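Local structure of protein phosphatase Slingshot homolog 2 (Homo sapiens, 2NT2) at residues A[23-28]-A[83-88]; A[102-107]-A[112-117]. The protein dephosphorylates and activates the actin-depolymerizing factor cofilin through its dual-specificity phosphatase catalytic domain, and so regulates actin filament dynamics. The protein carries 1 engineered substitution. All blocks are in the same frame, centred on the assembly; numbering follows the deposited sequence.

Interaction 1: residues A[23-28]-A[83-88]. Engineered in segment 83-88: Ser88 (natural residue Cys). With SO4 (sulfate ion), chain D.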
loop_
_atom_site.group_PDB
_atom_site.type_symbol
_atom_site.label_atom_id
_atom_site.label_comp_id
_atom_site.label_asym_id
_atom_site.label_seq_id
_atom_site.Cartn_x
_atom_site.Cartn_y
_atom_site.Cartn_z
ATOM N N GLU A 23 -13.557 12.855 6.098
ATOM C CA GLU A 23 -14.579 13.138 5.100
ATOM C C GLU A 23 -14.103 12.720 3.714
ATOM O O GLU A 23 -14.871 12.178 2.923
ATOM C CB GLU A 23 -14.919 14.622 5.123
ATOM C CG GLU A 23 -16.343 15.030 5.373
ATOM C CD GLU A 23 -17.162 14.108 6.245
ATOM O OE1 GLU A 23 -17.736 13.129 5.702
ATOM O OE2 GLU A 23 -17.249 14.333 7.472
ATOM N N ASP A 24 -12.827 12.970 3.404
ATOM C CA ASP A 24 -12.332 12.581 2.087
ATOM C C ASP A 24 -12.463 11.069 1.886
ATOM O O ASP A 24 -12.943 10.603 0.858
ATOM C CB ASP A 24 -10.873 12.991 1.891
ATOM C CG ASP A 24 -10.420 12.727 0.465
ATOM O OD1 ASP A 24 -10.688 13.578 -0.410
ATOM O OD2 ASP A 24 -9.800 11.675 0.199
ATOM N N LEU A 25 -12.030 10.334 2.895
ATOM C CA LEU A 25 -12.030 8.888 2.957
ATOM C C LEU A 25 -13.444 8.321 2.854
ATOM O O LEU A 25 -13.716 7.420 2.060
ATOM C CB LEU A 25 -11.392 8.416 4.274
ATOM C CG LEU A 25 -9.876 8.606 4.374
ATOM C CD1 LEU A 25 -9.320 7.981 5.638
ATOM C CD2 LEU A 25 -9.199 8.030 3.138
ATOM N N GLN A 26 -14.334 8.867 3.679
ATOM C CA GLN A 26 -15.722 8.417 3.687
ATOM C C GLN A 26 -16.352 8.599 2.312
ATOM O O GLN A 26 -16.986 7.693 1.775
ATOM C CB GLN A 26 -16.514 9.170 4.757
ATOM C CG GLN A 26 -17.763 8.440 5.217
ATOM C CD GLN A 26 -18.279 8.932 6.555
ATOM O OE1 GLN A 26 -18.942 9.967 6.630
ATOM N NE2 GLN A 26 -17.988 8.188 7.615
ATOM N N ASN A 27 -16.151 9.775 1.725
ATOM C CA ASN A 27 -16.711 10.109 0.424
ATOM C C ASN A 27 -16.186 9.197 -0.679
ATOM O O ASN A 27 -16.899 8.864 -1.626
ATOM C CB ASN A 27 -16.420 11.567 0.068
ATOM C CG ASN A 27 -17.187 12.540 0.942
ATOM O OD1 ASN A 27 -18.055 12.150 1.721
ATOM N ND2 ASN A 27 -16.853 13.818 0.820
ATOM N N ARG A 28 -14.921 8.797 -0.568
ATOM C CA ARG A 28 -14.333 7.935 -1.585
ATOM C C ARG A 28 -14.752 6.486 -1.393
ATOM O O ARG A 28 -14.405 5.629 -2.206
ATOM C CB ARG A 28 -12.809 8.053 -1.578
ATOM C CG ARG A 28 -12.314 9.440 -1.945
ATOM C CD ARG A 28 -10.801 9.536 -1.795
ATOM N NE ARG A 28 -10.256 10.742 -2.398
ATOM C CZ ARG A 28 -10.040 10.896 -3.698
ATOM N NH1 ARG A 28 -10.330 9.904 -4.533
ATOM N NH2 ARG A 28 -9.538 12.028 -4.169
ATOM N N LYS A 83 -13.259 -0.422 -0.352
ATOM C CA LYS A 83 -12.019 0.172 -0.815
ATOM C C LYS A 83 -11.027 0.325 0.341
ATOM O O LYS A 83 -11.428 0.438 1.499
ATOM C CB LYS A 83 -12.247 1.532 -1.474
ATOM C CG LYS A 83 -13.382 1.561 -2.487
ATOM C CD LYS A 83 -13.251 2.741 -3.440
ATOM C CE LYS A 83 -14.176 2.558 -4.636
ATOM N NZ LYS A 83 -15.607 2.746 -4.262
ATOM N N CYS A 84 -9.750 0.314 -0.018
ATOM C CA CYS A 84 -8.656 0.317 0.948
ATOM C C CYS A 84 -7.683 1.453 0.662
ATOM O O CYS A 84 -7.293 1.669 -0.485
ATOM C CB CYS A 84 -7.940 -1.033 0.917
ATOM S SG CYS A 84 -6.570 -1.240 2.075
ATOM N N LEU A 85 -7.307 2.184 1.708
ATOM C CA LEU A 85 -6.247 3.175 1.599
ATOM C C LEU A 85 -4.914 2.580 2.044
ATOM O O LEU A 85 -4.701 2.244 3.208
ATOM C CB LEU A 85 -6.567 4.426 2.420
ATOM C CG LEU A 85 -5.398 5.394 2.650
ATOM C CD1 LEU A 85 -4.980 6.044 1.341
ATOM C CD2 LEU A 85 -5.760 6.444 3.688
ATOM N N VAL A 86 -3.976 2.453 1.105
ATOM C CA VAL A 86 -2.624 2.100 1.532
ATOM C C VAL A 86 -1.819 3.386 1.729
ATOM O O VAL A 86 -1.633 4.137 0.776
ATOM C CB VAL A 86 -1.881 1.179 0.560
ATOM C CG1 VAL A 86 -0.705 0.539 1.296
ATOM C CG2 VAL A 86 -2.806 0.119 -0.008
ATOM N N HIS A 87 -1.384 3.626 2.963
ATOM C CA HIS A 87 -0.664 4.866 3.254
ATOM C C HIS A 87 0.552 4.621 4.141
ATOM O O HIS A 87 0.655 3.624 4.850
ATOM C CB HIS A 87 -1.587 5.908 3.869
ATOM C CG HIS A 87 -1.924 5.742 5.313
ATOM N ND1 HIS A 87 -1.222 6.378 6.313
ATOM C CD2 HIS A 87 -2.885 5.028 5.944
ATOM C CE1 HIS A 87 -1.731 6.062 7.491
ATOM N NE2 HIS A 87 -2.743 5.239 7.297
ATOM N N SER A 88 1.483 5.561 4.034
ATOM C CA SER A 88 2.658 5.654 4.887
ATOM C C SER A 88 2.702 7.047 5.508
ATOM O O SER A 88 1.650 7.638 5.769
ATOM C CB SER A 88 3.927 5.354 4.091
ATOM O OG SER A 88 3.968 6.098 2.886
HETATM S S SO4 D . 7.050 6.818 3.319
HETATM O O1 SO4 D . 6.361 7.589 4.344
HETATM O O2 SO4 D . 8.316 7.447 2.950
HETATM O O3 SO4 D . 7.331 5.470 3.823
HETATM O O4 SO4 D . 6.192 6.724 2.133
#
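Only two pairs of residues touch here, and one of them sets a lysine chain against a backbone carbonyl: Lys83 CD lies 3.3 Å from Arg28 O. In this alpha/beta phosphatase domain the segment 23-28, on helix 22-27, packs on one face of the mixed sheet. The segment 83-88 runs along strand 83-87, between strands 11-14 and 30-35, and leads into the phosphate-binding loop. The other pair is apolar. Leu25 and Leu85 cross at about a right angle and meet through single methyls, Leu25 CD2 and Leu85 CD2 at 3.8 Å. Leu85 points its CB to the helix and presents CD2. Leu25 reaches the strand with the end of its side chain, and Ile33 and Phe12 add to the apolar layer around the two leucines.

Arg28 turns its guanidinium away from the strand. Its NE donates to Asp24 OD2 at 2.8 Å in a salt bridge within the segment. The carboxylate oxygen is met on its syn side and lies almost in the guanidinium plane. At the end of the strand, His87 ND1 donates to Ser88 O at 3.2 Å, with an N-H...O angle of 159°. Ser88 O lies near the imidazole plane, and the bond helps to hold the ring's rotation.

Ser88 is engineered; the natural residue is the cysteine that forms the phosphocysteine intermediate. A sulfate, probably from the crystallisation liquor, occupies the loop, probably where a substrate phosphate would lie, bonded by backbone N atoms of Met90, Val92 and Ser93 and by Arg94 NE. Ser88 OG is hydrogen-bonded to Gly91 N and Ser95 OG.

Interaction 2: residues A[102-107]-A[112-117]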
loop_
_atom_site.group_PDB
_atom_site.type_symbol
_atom_site.label_atom_id
_atom_site.label_comp_id
_atom_site.label_asym_id
_atom_site.label_seq_id
_atom_site.Cartn_x
_atom_site.Cartn_y
_atom_site.Cartn_z
ATOM N N TYR A 102 1.422 -5.836 -4.347
ATOM C CA TYR A 102 0.082 -6.419 -4.424
ATOM C C TYR A 102 -0.342 -6.622 -5.880
ATOM O O TYR A 102 -0.883 -7.668 -6.233
ATOM C CB TYR A 102 -0.933 -5.542 -3.696
ATOM C CG TYR A 102 -2.368 -5.973 -3.913
ATOM C CD1 TYR A 102 -2.885 -7.075 -3.244
ATOM C CD2 TYR A 102 -3.202 -5.285 -4.781
ATOM C CE1 TYR A 102 -4.191 -7.482 -3.433
ATOM C CE2 TYR A 102 -4.513 -5.683 -4.976
ATOM C CZ TYR A 102 -5.002 -6.781 -4.300
ATOM O OH TYR A 102 -6.309 -7.173 -4.497
ATOM N N ALA A 103 -0.089 -5.627 -6.719
ATOM C CA ALA A 103 -0.428 -5.684 -8.137
ATOM C C ALA A 103 0.308 -6.807 -8.855
ATOM O O ALA A 103 -0.270 -7.526 -9.678
ATOM C CB ALA A 103 -0.152 -4.347 -8.803
ATOM N N MET A 104 1.587 -6.993 -8.539
ATOM C CA MET A 104 2.350 -8.116 -9.085
ATOM C C MET A 104 1.669 -9.437 -8.734
ATOM O O MET A 104 1.381 -10.275 -9.583
ATOM C CB MET A 104 3.765 -8.130 -8.512
ATOM C CG MET A 104 4.714 -7.097 -9.079
ATOM S SD MET A 104 6.216 -6.896 -8.099
ATOM C CE MET A 104 7.017 -8.473 -8.344
ATOM N N LYS A 105 1.412 -9.599 -7.439
ATOM C CA LYS A 105 0.753 -10.801 -6.947
ATOM C C LYS A 105 -0.652 -10.966 -7.520
ATOM O O LYS A 105 -0.993 -12.009 -8.077
ATOM C CB LYS A 105 0.677 -10.774 -5.416
ATOM C CG LYS A 105 0.211 -12.103 -4.833
ATOM C CD LYS A 105 0.806 -12.356 -3.457
ATOM C CE LYS A 105 -0.046 -13.361 -2.689
ATOM N NZ LYS A 105 -0.271 -14.600 -3.488
ATOM N N GLU A 106 -1.466 -9.929 -7.369
ATOM C CA GLU A 106 -2.885 -9.971 -7.693
ATOM C C GLU A 106 -3.145 -10.143 -9.178
ATOM O O GLU A 106 -3.906 -11.034 -9.578
ATOM C CB GLU A 106 -3.576 -8.709 -7.168
ATOM C CG GLU A 106 -5.058 -8.596 -7.437
ATOM C CD GLU A 106 -5.881 -9.733 -6.878
ATOM O OE1 GLU A 106 -6.003 -9.888 -5.648
ATOM O OE2 GLU A 106 -6.432 -10.505 -7.697
ATOM N N TYR A 107 -2.544 -9.302 -10.027
ATOM C CA TYR A 107 -2.861 -9.400 -11.453
ATOM C C TYR A 107 -1.759 -10.103 -12.231
ATOM O O TYR A 107 -1.849 -10.246 -13.450
ATOM C CB TYR A 107 -3.168 -8.012 -12.032
ATOM C CG TYR A 107 -4.214 -7.279 -11.209
ATOM C CD1 TYR A 107 -3.919 -6.060 -10.613
ATOM C CD2 TYR A 107 -5.487 -7.803 -11.018
ATOM C CE1 TYR A 107 -4.870 -5.392 -9.862
ATOM C CE2 TYR A 107 -6.440 -7.142 -10.268
ATOM C CZ TYR A 107 -6.125 -5.927 -9.690
ATOM O OH TYR A 107 -7.065 -5.260 -8.941
ATOM N N ASP A 112 8.351 -4.117 -13.622
ATOM C CA ASP A 112 8.362 -2.824 -14.307
ATOM C C ASP A 112 6.955 -2.408 -14.724
ATOM O O ASP A 112 6.611 -1.236 -14.579
ATOM C CB ASP A 112 9.320 -2.886 -15.495
ATOM C CG ASP A 112 10.754 -2.706 -15.010
ATOM O OD1 ASP A 112 11.094 -3.200 -13.916
ATOM O OD2 ASP A 112 11.537 -2.036 -15.723
ATOM N N ARG A 113 6.194 -3.383 -15.166
ATOM C CA ARG A 113 4.765 -3.353 -15.411
ATOM C C ARG A 113 4.008 -2.619 -14.300
ATOM O O ARG A 113 3.358 -1.607 -14.535
ATOM C CB ARG A 113 4.244 -4.785 -15.459
ATOM C CG ARG A 113 3.338 -5.196 -16.596
ATOM C CD ARG A 113 3.796 -6.530 -17.166
ATOM N NE ARG A 113 2.819 -7.608 -17.002
ATOM C CZ ARG A 113 2.842 -8.722 -17.715
ATOM N NH1 ARG A 113 3.774 -8.914 -18.642
ATOM N NH2 ARG A 113 1.925 -9.659 -17.517
ATOM N N ALA A 114 4.083 -3.169 -13.096
ATOM C CA ALA A 114 3.368 -2.677 -11.924
ATOM C C ALA A 114 3.974 -1.377 -11.415
ATOM O O ALA A 114 3.260 -0.420 -11.125
ATOM C CB ALA A 114 3.372 -3.725 -10.819
ATOM N N TYR A 115 5.306 -1.322 -11.315
ATOM C CA TYR A 115 5.939 -0.068 -10.899
ATOM C C TYR A 115 5.527 1.063 -11.844
ATOM O O TYR A 115 5.109 2.123 -11.386
ATOM C CB TYR A 115 7.457 -0.207 -10.861
ATOM C CG TYR A 115 8.207 1.053 -10.503
ATOM C CD1 TYR A 115 8.431 1.397 -9.175
ATOM C CD2 TYR A 115 8.695 1.907 -11.484
ATOM C CE1 TYR A 115 9.117 2.549 -8.832
ATOM C CE2 TYR A 115 9.384 3.064 -11.155
ATOM C CZ TYR A 115 9.591 3.379 -9.828
ATOM O OH TYR A 115 10.275 4.527 -9.500
ATOM N N ASP A 116 5.635 0.812 -13.144
ATOM C CA ASP A 116 5.224 1.731 -14.184
ATOM C C ASP A 116 3.750 2.116 -14.069
ATOM O O ASP A 116 3.376 3.266 -14.283
ATOM C CB ASP A 116 5.445 1.109 -15.571
ATOM C CG ASP A 116 6.895 1.167 -16.003
ATOM O OD1 ASP A 116 7.736 1.671 -15.230
ATOM O OD2 ASP A 116 7.184 0.716 -17.132
ATOM N N TYR A 117 2.920 1.121 -13.772
ATOM C CA TYR A 117 1.491 1.371 -13.604
ATOM C C TYR A 117 1.271 2.339 -12.445
ATOM O O TYR A 117 0.563 3.335 -12.560
ATOM C CB TYR A 117 0.746 0.063 -13.364
ATOM C CG TYR A 117 -0.745 0.224 -13.179
ATOM C CD1 TYR A 117 -1.593 0.324 -14.278
ATOM C CD2 TYR A 117 -1.305 0.278 -11.908
ATOM C CE1 TYR A 117 -2.955 0.472 -14.101
ATOM C CE2 TYR A 117 -2.670 0.426 -11.728
ATOM C CZ TYR A 117 -3.490 0.522 -12.833
ATOM O OH TYR A 117 -4.849 0.669 -12.677
#
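Segments 102-107 and 112-117 are both helical and come nearest at Ala103 and Ala114, whose CA atoms lie 6.1 Å apart. They belong to helices 94-107 and 111-121, joined by a short connection. Such a close backbone approach is possible because small residues face each other. Each helix keeps its own backbone bonds, among them Tyr107 N to Ala103 O and Tyr117 N to Arg113 O, both 2.9 Å.

Ala114 is the centre of the contact. Its methyl points to the other helix and meets two partners there. Ala103 CB and Ala114 CB meet at a slant, 4.1 Å apart. The Ala114 methyl, CB, points almost straight at Met104 CG, 4.0 Å away. The methionine sets CG beside its backbone N, anti to the carbonyl carbon (chi1 -76°), which brings this methylene to the alanine. The chain then bends at its last torsion (chi3 67°). Met104 also touches Tyr138, Gln139 and Leu142 of helix 129-143, so the same side chain joins a third helix to the pair.

All three touching residues are buried. Trp109, from the connection, touches both Ala103 and Ala114. Tyr117 meets the rings of Trp109 and Phe8, and its OH bonds to Ile7 O, which ties helix 111-121 to strand 5-8. The arrangement is two successive helices packed through facing alanines, in the helical layer of the dual-specificity phosphatase fold.

Overall arrangement
The two contacts lie in series along the chain, with centres about 20 Å apart and no touch between them. They are linked by sequence: strand 83-87 of interaction 1 leads through the phosphate-binding loop into helix 94-107, which supplies one side of interaction 2. Interaction 1 joins a helix to the sheet and is partly buried, with leucines inside and the lysine and arginine toward its more open end. It also includes the engineered active-site residue and the bound sulfate. Interaction 2 joins two successive helices, is buried, and is wholly apolar where they touch. It lies away from the catalytic site.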